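Local coordinates for protein Ufm1-specific protease (Caenorhabditis elegans, PDB 5EJJ) that cleaves the peptide bond at the C-terminal glycine of the ubiquitin-like modifier ufm-1 as a thiol protease, and is required to localize certain odorant receptors to cilia, at residues 382-387 against 397-402; 378-383 against 408-413; 154-159 against 263-268; 134-139 against 236-241. One frame throughout, in Å; residues are numbered along the deposited sequence.

The four contacts fall into two touching pairs. Contacts 1 and 2 share H382 and H383 and both draw on helix 396-409 in the C78 protease domain, whereas contacts 3 and 4 join the helices and strands of the N-terminal half. Contact 1 is buried and ruled by the guanidinium of R399 close to the inferred active site; contact 2, also buried, sets a proline of the loop against a leucine and an asparagine of the turn ending the same helix. In contact 3, likewise buried, serine, asparagine and apolar side chains meet between two helices. Those helices cover one face of the strand pair of contact 4, whose other face is exposed and carries a salt bridge.

Contact 1. Residues 382-387 against 397-402; sequences HHYMQD and AYRSFQ
R399, one turn into helix 396-409, bends at chi2 (-39°) and reaches its guanidinium to the loop 382-387, where it meets polar groups from several directions. R399 NH1 donates to Q402 OE1 (2.5 Å, N-H...O angle 145°) on a carbonyl lone pair, joining side chains one helix turn apart. The same nitrogen has a weak salt bridge with D387 OD2, 3.5 Å from R399 NH1, where carboxylate and guanidinium meet tip to tip, planes 76° apart. R399 NE is satisfied by D391 OD2. H383 O lies over a face of the guanidinium, at angles too poor for hydrogen bonds. Q402 is held at both ends of its amide, for its NE2 donates to P419 O. Its CB sits over a face of the H382 imidazole, a CH-pi contact with CB 3.7 Å from the ring centroid. Within the loop, H383 ND1 donates to Y384 O at 3.2 Å. Y384, whose ring runs beside R399 CG, has its side chain about 3 Å from those of C396 and H522, the inferred catalytic pair. The positive charge of R399 is probably balanced by D387 and D391, and mainly through D391 would hold the loop bearing Y384 to the helix bearing C396.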
# COMPACT_ATOMS: atom_id res chain seq x y z
N HIS A 382 5.87 -10.72 14.77
CA HIS A 382 6.50 -10.68 16.09
C HIS A 382 6.68 -12.10 16.62
O HIS A 382 5.92 -13.01 16.29
CB HIS A 382 5.68 -9.87 17.08
CG HIS A 382 5.35 -8.49 16.60
ND1 HIS A 382 5.81 -7.35 17.23
CD2 HIS A 382 4.59 -8.07 15.56
CE1 HIS A 382 5.35 -6.29 16.60
NE2 HIS A 382 4.60 -6.69 15.59
N HIS A 383 7.69 -12.27 17.47
CA HIS A 383 8.10 -13.59 17.97
C HIS A 383 8.96 -13.49 19.23
O HIS A 383 9.09 -12.42 19.84
CB HIS A 383 8.87 -14.33 16.88
CG HIS A 383 9.75 -13.42 16.06
ND1 HIS A 383 10.65 -12.56 16.64
CD2 HIS A 383 9.84 -13.23 14.73
CE1 HIS A 383 11.27 -11.87 15.69
NE2 HIS A 383 10.80 -12.27 14.52
N TYR A 384 9.56 -14.61 19.63
CA TYR A 384 10.46 -14.65 20.78
C TYR A 384 11.73 -13.81 20.54
O TYR A 384 12.03 -13.46 19.40
CB TYR A 384 10.84 -16.11 21.10
CG TYR A 384 9.75 -16.92 21.77
CD1 TYR A 384 8.60 -16.31 22.25
CD2 TYR A 384 9.88 -18.29 21.93
CE1 TYR A 384 7.60 -17.05 22.87
CE2 TYR A 384 8.88 -19.04 22.55
CZ TYR A 384 7.74 -18.41 23.02
OH TYR A 384 6.74 -19.12 23.65
N MET A 385 12.46 -13.50 21.61
CA MET A 385 13.79 -12.86 21.52
C MET A 385 13.83 -11.57 20.67
O MET A 385 14.78 -11.35 19.93
CB MET A 385 14.84 -13.85 21.00
CG MET A 385 14.69 -15.29 21.50
SD MET A 385 14.43 -15.48 23.29
CE MET A 385 14.49 -17.27 23.42
N GLN A 386 12.80 -10.74 20.80
CA GLN A 386 12.64 -9.61 19.89
C GLN A 386 13.03 -8.26 20.49
O GLN A 386 14.06 -7.68 20.12
CB GLN A 386 11.21 -9.55 19.33
CG GLN A 386 11.15 -9.10 17.87
CD GLN A 386 9.73 -9.05 17.33
OE1 GLN A 386 9.50 -9.40 16.17
NE2 GLN A 386 8.79 -8.59 18.15
N ASP A 387 12.22 -7.75 21.41
CA ASP A 387 12.45 -6.42 21.97
C ASP A 387 13.60 -6.41 22.97
O ASP A 387 13.59 -5.62 23.93
CB ASP A 387 11.18 -5.87 22.62
CG ASP A 387 9.94 -6.13 21.78
OD1 ASP A 387 10.08 -6.17 20.54
OD2 ASP A 387 8.84 -6.29 22.37
N ALA A 397 1.78 -16.10 23.37
CA ALA A 397 0.52 -15.44 23.07
C ALA A 397 0.68 -13.93 23.02
O ALA A 397 -0.09 -13.26 22.35
CB ALA A 397 -0.54 -15.83 24.08
N TYR A 398 1.67 -13.41 23.73
CA TYR A 398 1.95 -11.97 23.68
C TYR A 398 2.32 -11.58 22.26
O TYR A 398 1.85 -10.58 21.71
CB TYR A 398 3.14 -11.63 24.58
CG TYR A 398 2.84 -11.57 26.05
CD1 TYR A 398 3.25 -12.59 26.89
CD2 TYR A 398 2.16 -10.49 26.60
CE1 TYR A 398 2.99 -12.53 28.24
CE2 TYR A 398 1.89 -10.42 27.94
CZ TYR A 398 2.31 -11.45 28.76
OH TYR A 398 2.05 -11.41 30.11
N ARG A 399 3.18 -12.40 21.67
CA ARG A 399 3.67 -12.18 20.32
C ARG A 399 2.52 -12.17 19.32
O ARG A 399 2.46 -11.29 18.46
CB ARG A 399 4.71 -13.25 19.97
CG ARG A 399 5.91 -13.24 20.90
CD ARG A 399 6.28 -11.81 21.25
NE ARG A 399 7.64 -11.66 21.76
CZ ARG A 399 8.31 -10.51 21.75
NH1 ARG A 399 7.76 -9.42 21.24
NH2 ARG A 399 9.55 -10.46 22.23
N SER A 400 1.60 -13.13 19.44
CA SER A 400 0.43 -13.17 18.57
C SER A 400 -0.43 -11.95 18.79
O SER A 400 -1.09 -11.46 17.87
CB SER A 400 -0.40 -14.42 18.80
OG SER A 400 0.19 -15.51 18.13
N PHE A 401 -0.44 -11.47 20.02
CA PHE A 401 -1.18 -10.27 20.34
C PHE A 401 -0.54 -9.11 19.59
O PHE A 401 -1.24 -8.26 19.03
CB PHE A 401 -1.14 -9.99 21.84
CG PHE A 401 -1.66 -8.66 22.20
CD1 PHE A 401 -3.03 -8.45 22.30
CD2 PHE A 401 -0.81 -7.61 22.43
CE1 PHE A 401 -3.54 -7.21 22.63
CE2 PHE A 401 -1.30 -6.37 22.76
CZ PHE A 401 -2.68 -6.17 22.86
N GLN A 402 0.78 -9.09 19.60
CA GLN A 402 1.55 -8.05 18.94
C GLN A 402 1.34 -8.06 17.42
O GLN A 402 1.11 -7.01 16.80
CB GLN A 402 3.04 -8.16 19.31
CG GLN A 402 3.34 -7.66 20.72
CD GLN A 402 4.82 -7.75 21.05
OE1 GLN A 402 5.52 -8.61 20.53
NE2 GLN A 402 5.30 -6.85 21.92

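Contact 2. Residues 378-383 against 408-413; sequences PYNYHH and FILNGY
P378 and N411 face each other tip to tip where the loop 378-383 passes the end of helix 396-409. The N411 amide lies against the proline ring, its OD1 3.4 Å from P378 CD, and ND2 turns to the backbone, where it makes a weak bond to P378 O at 2.7 Å with an N-H...O angle of 124°. With CG anti to its own carbonyl carbon (chi1 -78°), N411 is also placed for the other partner of ND2, W407 O in the last turn of the helix. The neighbouring L410 meets the same proline ring: P378 CG is 3.9 Å from L410 CB and 3.3 Å from L410 O. The leucine then crosses the N380 side chain at about a right angle, with its CD2 branch 3.8 Å from the carbonyl carbon Y379 C. Further bonds fasten the loop to its surroundings, N380 N to S406 OG of the helix and Y379 OH to H360 ND1. L410 and N411 are the inner residues of a type I beta turn, I409 to G412, in which G412 N donates to I409 O. Together with Y413 N bound to F408 O and G412 at positive phi (87°), this is a Schellman motif closing the helix that begins at the inferred active-site C396.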
# COMPACT_ATOMS: atom_id res chain seq x y z
N PRO A 378 -1.95 -5.86 5.39
CA PRO A 378 -0.60 -6.17 5.89
C PRO A 378 -0.48 -6.23 7.44
O PRO A 378 -1.34 -5.70 8.14
CB PRO A 378 0.23 -4.99 5.36
CG PRO A 378 -0.72 -3.86 5.47
CD PRO A 378 -2.08 -4.43 5.06
N TYR A 379 0.59 -6.85 7.93
CA TYR A 379 0.85 -7.02 9.37
C TYR A 379 2.37 -7.21 9.52
O TYR A 379 3.06 -7.40 8.52
CB TYR A 379 0.14 -8.27 9.89
CG TYR A 379 0.57 -9.50 9.12
CD1 TYR A 379 1.66 -10.25 9.53
CD2 TYR A 379 -0.08 -9.86 7.95
CE1 TYR A 379 2.08 -11.33 8.81
CE2 TYR A 379 0.34 -10.96 7.22
CZ TYR A 379 1.42 -11.69 7.65
OH TYR A 379 1.84 -12.79 6.92
N ASN A 380 2.88 -7.20 10.75
CA ASN A 380 4.27 -7.60 11.00
C ASN A 380 4.38 -8.95 11.72
O ASN A 380 3.41 -9.44 12.30
CB ASN A 380 5.05 -6.55 11.80
CG ASN A 380 5.42 -5.34 10.98
OD1 ASN A 380 5.88 -5.46 9.84
ND2 ASN A 380 5.22 -4.15 11.55
N TYR A 381 5.58 -9.53 11.70
CA TYR A 381 5.83 -10.81 12.34
C TYR A 381 6.57 -10.59 13.65
O TYR A 381 7.77 -10.32 13.65
CB TYR A 381 6.68 -11.68 11.42
CG TYR A 381 6.97 -13.07 11.94
CD1 TYR A 381 6.21 -13.63 12.96
CD2 TYR A 381 8.00 -13.83 11.39
CE1 TYR A 381 6.48 -14.90 13.43
CE2 TYR A 381 8.27 -15.09 11.86
CZ TYR A 381 7.51 -15.63 12.88
OH TYR A 381 7.77 -16.89 13.34
N HIS A 382 5.87 -10.72 14.77
CA HIS A 382 6.50 -10.68 16.09
C HIS A 382 6.68 -12.10 16.62
O HIS A 382 5.92 -13.01 16.29
CB HIS A 382 5.68 -9.87 17.08
CG HIS A 382 5.35 -8.49 16.60
ND1 HIS A 382 5.81 -7.35 17.23
CD2 HIS A 382 4.59 -8.07 15.56
CE1 HIS A 382 5.35 -6.29 16.60
NE2 HIS A 382 4.60 -6.69 15.59
N HIS A 383 7.69 -12.27 17.47
CA HIS A 383 8.10 -13.59 17.97
C HIS A 383 8.96 -13.49 19.23
O HIS A 383 9.09 -12.42 19.84
CB HIS A 383 8.87 -14.33 16.88
CG HIS A 383 9.75 -13.42 16.06
ND1 HIS A 383 10.65 -12.56 16.64
CD2 HIS A 383 9.84 -13.23 14.73
CE1 HIS A 383 11.27 -11.87 15.69
NE2 HIS A 383 10.80 -12.27 14.52
N PHE A 408 -3.37 -3.73 12.99
CA PHE A 408 -4.24 -2.57 13.18
C PHE A 408 -3.57 -1.20 12.89
O PHE A 408 -4.26 -0.23 12.53
CB PHE A 408 -4.93 -2.60 14.55
CG PHE A 408 -6.17 -3.46 14.57
CD1 PHE A 408 -6.10 -4.80 14.96
CD2 PHE A 408 -7.40 -2.94 14.18
CE1 PHE A 408 -7.24 -5.59 14.96
CE2 PHE A 408 -8.55 -3.73 14.17
CZ PHE A 408 -8.47 -5.06 14.56
N ILE A 409 -2.25 -1.10 13.02
CA ILE A 409 -1.62 0.13 12.59
C ILE A 409 -1.38 0.11 11.08
O ILE A 409 -1.83 1.00 10.36
CB ILE A 409 -0.38 0.53 13.41
CG1 ILE A 409 0.61 -0.61 13.54
CG2 ILE A 409 -0.78 0.96 14.82
CD1 ILE A 409 1.41 -0.54 14.86
N LEU A 410 -0.77 -0.96 10.59
CA LEU A 410 -0.49 -1.10 9.16
C LEU A 410 -1.74 -1.03 8.28
O LEU A 410 -1.64 -1.07 7.05
CB LEU A 410 0.29 -2.38 8.88
CG LEU A 410 1.80 -2.17 8.90
CD1 LEU A 410 2.20 -1.33 10.08
CD2 LEU A 410 2.57 -3.47 8.92
N ASN A 411 -2.92 -0.93 8.90
CA ASN A 411 -4.18 -0.90 8.16
C ASN A 411 -5.00 0.34 8.42
O ASN A 411 -6.11 0.49 7.89
CB ASN A 411 -4.98 -2.17 8.40
CG ASN A 411 -4.45 -3.34 7.58
OD1 ASN A 411 -5.00 -3.69 6.53
ND2 ASN A 411 -3.34 -3.93 8.04
N GLY A 412 -4.41 1.25 9.22
CA GLY A 412 -4.93 2.60 9.40
C GLY A 412 -5.98 2.75 10.48
O GLY A 412 -6.85 3.63 10.41
N TYR A 413 -5.91 1.88 11.49
CA TYR A 413 -6.96 1.82 12.49
C TYR A 413 -6.52 2.47 13.80
O TYR A 413 -7.36 3.00 14.54
CB TYR A 413 -7.46 0.39 12.66
CG TYR A 413 -8.38 -0.06 11.54
CD1 TYR A 413 -8.02 -1.09 10.68
CD2 TYR A 413 -9.61 0.56 11.33
CE1 TYR A 413 -8.87 -1.52 9.65
CE2 TYR A 413 -10.46 0.15 10.31
CZ TYR A 413 -10.08 -0.89 9.47
OH TYR A 413 -10.92 -1.31 8.45

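Contact 3. Residues 154-159 against 263-268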
# COMPACT_ATOMS: atom_id res chain seq x y z
N ARG A 154 9.68 27.35 -11.74
CA ARG A 154 11.12 27.59 -11.76
C ARG A 154 11.86 26.48 -11.04
O ARG A 154 13.08 26.32 -11.20
CB ARG A 154 11.45 28.93 -11.07
CG ARG A 154 11.21 30.20 -11.90
CD ARG A 154 11.10 31.43 -10.99
NE ARG A 154 11.48 31.08 -9.62
CZ ARG A 154 10.72 31.26 -8.54
NH1 ARG A 154 9.51 31.82 -8.66
NH2 ARG A 154 11.18 30.90 -7.34
N LEU A 155 11.14 25.73 -10.22
CA LEU A 155 11.74 24.60 -9.51
C LEU A 155 11.90 23.43 -10.46
O LEU A 155 12.85 22.66 -10.36
CB LEU A 155 10.86 24.18 -8.34
CG LEU A 155 11.41 23.17 -7.35
CD1 LEU A 155 12.90 23.31 -7.27
CD2 LEU A 155 10.79 23.47 -6.00
N SER A 156 10.96 23.33 -11.40
CA SER A 156 10.98 22.27 -12.40
C SER A 156 12.03 22.46 -13.48
O SER A 156 12.42 21.50 -14.13
CB SER A 156 9.57 22.07 -12.98
OG SER A 156 8.68 21.58 -11.97
N MET A 157 12.50 23.69 -13.67
CA MET A 157 13.60 23.98 -14.60
C MET A 157 14.94 23.81 -13.92
O MET A 157 15.97 23.84 -14.57
CB MET A 157 13.56 25.42 -15.13
CG MET A 157 12.20 26.04 -15.27
SD MET A 157 11.59 25.95 -16.97
CE MET A 157 11.03 24.24 -17.03
N ALA A 158 14.92 23.65 -12.60
CA ALA A 158 16.14 23.57 -11.81
C ALA A 158 16.56 22.12 -11.59
O ALA A 158 17.75 21.82 -11.39
CB ALA A 158 15.94 24.27 -10.45
N SER A 159 15.57 21.22 -11.64
CA SER A 159 15.73 19.82 -11.24
C SER A 159 16.68 19.02 -12.14
O SER A 159 17.25 18.01 -11.70
CB SER A 159 14.36 19.15 -11.20
OG SER A 159 13.71 19.19 -12.46
N ALA A 263 9.87 12.60 -11.44
CA ALA A 263 9.42 12.20 -10.12
C ALA A 263 9.44 13.42 -9.19
O ALA A 263 8.43 13.74 -8.54
CB ALA A 263 10.28 11.08 -9.58
N PHE A 264 10.59 14.09 -9.16
CA PHE A 264 10.78 15.29 -8.36
C PHE A 264 9.83 16.43 -8.74
O PHE A 264 9.32 17.14 -7.87
CB PHE A 264 12.23 15.78 -8.42
CG PHE A 264 12.41 17.09 -7.76
CD1 PHE A 264 12.49 18.25 -8.49
CD2 PHE A 264 12.43 17.18 -6.38
CE1 PHE A 264 12.62 19.48 -7.86
CE2 PHE A 264 12.55 18.41 -5.74
CZ PHE A 264 12.66 19.56 -6.48
N ASN A 265 9.61 16.63 -10.04
CA ASN A 265 8.72 17.69 -10.47
C ASN A 265 7.27 17.44 -10.07
O ASN A 265 6.55 18.38 -9.73
CB ASN A 265 8.85 17.99 -11.96
CG ASN A 265 10.25 18.47 -12.35
OD1 ASN A 265 11.07 18.84 -11.51
ND2 ASN A 265 10.51 18.48 -13.65
N ARG A 266 6.83 16.18 -10.07
CA ARG A 266 5.44 15.87 -9.72
C ARG A 266 5.18 16.11 -8.25
O ARG A 266 4.12 16.60 -7.86
CB ARG A 266 5.12 14.43 -10.08
CG ARG A 266 5.12 14.17 -11.57
CD ARG A 266 4.51 12.86 -11.92
NE ARG A 266 4.44 12.68 -13.36
CZ ARG A 266 4.11 11.54 -13.95
NH1 ARG A 266 3.83 10.46 -13.24
NH2 ARG A 266 4.08 11.46 -15.26
N ARG A 267 6.14 15.76 -7.41
CA ARG A 267 6.01 16.02 -5.99
C ARG A 267 5.92 17.51 -5.70
O ARG A 267 5.22 17.91 -4.78
CB ARG A 267 7.21 15.45 -5.25
CG ARG A 267 7.21 13.97 -5.09
CD ARG A 267 6.49 13.60 -3.83
NE ARG A 267 6.46 12.15 -3.67
CZ ARG A 267 5.80 11.51 -2.72
NH1 ARG A 267 5.08 12.19 -1.82
NH2 ARG A 267 5.84 10.19 -2.68
N ALA A 268 6.67 18.33 -6.44
CA ALA A 268 6.60 19.78 -6.24
C ALA A 268 5.23 20.30 -6.66
O ALA A 268 4.57 20.99 -5.89
CB ALA A 268 7.69 20.49 -6.98
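Two helices stacked on the same face of a beta-sheet meet here: the C-terminal end of helix 144-156 and the turn that follows it pack against the middle of helix 253-280. This is layered alpha/beta packing, for L155 rests on Y135 and W137 of strand 127-139 while A268 also lies on Y135, so the helices pack on the strand through the same tyrosine.

The apolar part of the contact centres on F264. Its CG is anti to the backbone N (chi1 173°), and this sends the ring across to the first helix, where it crosses the L155 side chain at about a right angle. The leucine meets the ring at its edge and in its plane, with L155 CD1 3.8 Å from F264 CZ, while S159 CB comes obliquely to within 3.4 Å of F264 CD1. The ring also makes an edge-to-face contact with F162. The second branch, L155 CD2, is turned toward the strand residues Y135 and W137 and only grazes A268, 4.4 Å from A268 CB.

The polar part belongs to N265 and two serines. S156 OG comes up beside the asparagine, 3.5 Å from N265 CG, and has a weak bond of its own back to A152 O. Of S159, OG occupies the crowded position between its backbone N and carbonyl carbon (chi1 59°), between two acceptors. It lies 3.1 Å from S156 O and 2.8 Å from N265 OD1, and its single proton can serve either oxygen.

Contact 4. Residues 134-139 against 236-241; sequences GYEWSL and RLVTIG
E136 and R236 meet on the exposed side of this strand pair in a side-on grip in which two nitrogens close on one oxygen. R236 NE, 2.5 Å from E136 OE2, meets the anti lone pair of that oxygen; R236 NH2, 2.8 Å from E136 OE2, meets it from above the carboxylate plane. Both donors point within the guanidinium plane, which stands at 88° to the carboxylate. The glutamate, its chain extended, reaches across toward strand 236-241, and the arginine, bent at chi3 (-73°), turns its head along its own strand to meet it.

Beneath the salt bridge runs an antiparallel ladder. Y135 pairs with T239 and W137 with L237 as hydrogen-bonded pairs, each joined by two bonds; T239 N to Y135 O, at 3.0 Å, is almost straight at 178°. The pairs G134-I240, E136-V238 and S138-R236 between and beyond them are non-hydrogen-bonded, and in three places alpha carbons add C-H...O contacts, such as E136 CA to L237 O at 3.4 Å.

On the opposite face T239 CB lies over the Y135 ring, 3.9 Å from its centroid, a CH-pi contact between two side chains running alongside each other. Y135 CE2 in turn sits over a face of the W137 indole, and W137 CB is 4.2 Å from L237 CB.

Strand 235-247 is an outermost strand of its mixed sheet, with 127-139 between it and strand 199-205. Helix 144-156 covers W137 with V148 and A151; helix 253-280 brings F264 to Y135, M272 to W137, and T271, whose OG1 is bonded to Y135 OH, to T239.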
# COMPACT_ATOMS: atom_id res chain seq x y z
N GLY A 134 14.71 18.58 -0.26
CA GLY A 134 14.11 19.71 0.41
C GLY A 134 14.15 20.93 -0.47
O GLY A 134 15.02 21.04 -1.33
N TYR A 135 13.22 21.85 -0.29
CA TYR A 135 13.33 23.12 -0.98
C TYR A 135 12.65 24.23 -0.21
O TYR A 135 11.93 23.97 0.76
CB TYR A 135 12.81 23.05 -2.42
CG TYR A 135 11.48 22.35 -2.56
CD1 TYR A 135 11.41 20.97 -2.72
CD2 TYR A 135 10.29 23.06 -2.54
CE1 TYR A 135 10.21 20.34 -2.84
CE2 TYR A 135 9.08 22.43 -2.67
CZ TYR A 135 9.05 21.07 -2.81
OH TYR A 135 7.85 20.42 -2.94
N GLU A 136 12.91 25.46 -0.60
CA GLU A 136 12.35 26.60 0.10
C GLU A 136 11.61 27.54 -0.86
O GLU A 136 12.04 27.78 -1.98
CB GLU A 136 13.47 27.32 0.84
CG GLU A 136 13.05 28.56 1.57
CD GLU A 136 14.24 29.23 2.23
OE1 GLU A 136 15.27 29.42 1.53
OE2 GLU A 136 14.14 29.55 3.44
N TRP A 137 10.46 28.04 -0.40
CA TRP A 137 9.55 28.82 -1.23
C TRP A 137 9.15 30.08 -0.51
O TRP A 137 8.75 30.03 0.66
CB TRP A 137 8.27 28.04 -1.49
CG TRP A 137 8.38 27.14 -2.62
CD1 TRP A 137 9.49 26.94 -3.38
CD2 TRP A 137 7.36 26.30 -3.14
NE1 TRP A 137 9.22 26.02 -4.36
CE2 TRP A 137 7.91 25.60 -4.24
CE3 TRP A 137 6.02 26.06 -2.79
CZ2 TRP A 137 7.18 24.68 -5.02
CZ3 TRP A 137 5.29 25.15 -3.57
CH2 TRP A 137 5.88 24.47 -4.68
N SER A 138 9.22 31.21 -1.21
CA SER A 138 8.83 32.48 -0.63
C SER A 138 7.54 33.01 -1.23
O SER A 138 7.42 33.14 -2.46
CB SER A 138 9.96 33.49 -0.78
OG SER A 138 10.81 33.42 0.35
N LEU A 139 6.58 33.30 -0.36
CA LEU A 139 5.27 33.81 -0.78
C LEU A 139 4.98 35.24 -0.28
O LEU A 139 4.74 35.47 0.91
CB LEU A 139 4.17 32.86 -0.31
CG LEU A 139 4.37 31.40 -0.73
CD1 LEU A 139 3.07 30.62 -0.53
CD2 LEU A 139 4.83 31.29 -2.17
N ARG A 236 7.99 32.47 4.08
CA ARG A 236 8.93 31.48 3.54
C ARG A 236 8.52 30.10 4.03
O ARG A 236 8.39 29.85 5.22
CB ARG A 236 10.40 31.79 3.85
CG ARG A 236 10.74 31.90 5.33
CD ARG A 236 12.24 31.96 5.58
NE ARG A 236 12.91 30.66 5.37
CZ ARG A 236 13.02 29.71 6.30
NH1 ARG A 236 12.49 29.89 7.50
NH2 ARG A 236 13.65 28.57 6.02
N LEU A 237 8.31 29.21 3.07
CA LEU A 237 7.76 27.89 3.30
C LEU A 237 8.87 26.87 3.05
O LEU A 237 9.60 26.98 2.05
CB LEU A 237 6.58 27.71 2.35
CG LEU A 237 5.85 26.40 2.08
CD1 LEU A 237 5.59 25.57 3.33
CD2 LEU A 237 4.55 26.76 1.38
N VAL A 238 9.03 25.90 3.96
CA VAL A 238 10.01 24.84 3.72
C VAL A 238 9.39 23.45 3.57
O VAL A 238 8.57 23.04 4.37
CB VAL A 238 11.14 24.82 4.73
CG1 VAL A 238 12.13 23.77 4.35
CG2 VAL A 238 11.83 26.14 4.72
N THR A 239 9.78 22.76 2.52
CA THR A 239 9.21 21.48 2.17
C THR A 239 10.34 20.49 2.08
O THR A 239 11.31 20.74 1.35
CB THR A 239 8.53 21.55 0.78
OG1 THR A 239 7.73 22.74 0.69
CG2 THR A 239 7.67 20.32 0.52
N ILE A 240 10.26 19.41 2.86
CA ILE A 240 11.17 18.29 2.65
C ILE A 240 10.39 17.00 2.68
O ILE A 240 9.37 16.90 3.36
CB ILE A 240 12.35 18.25 3.65
CG1 ILE A 240 12.06 17.30 4.78
CG2 ILE A 240 12.59 19.60 4.24
CD1 ILE A 240 12.98 17.50 5.91
N GLY A 241 10.85 16.02 1.91
CA GLY A 241 10.18 14.73 1.85
C GLY A 241 10.73 13.74 0.84
O GLY A 241 11.64 14.07 0.09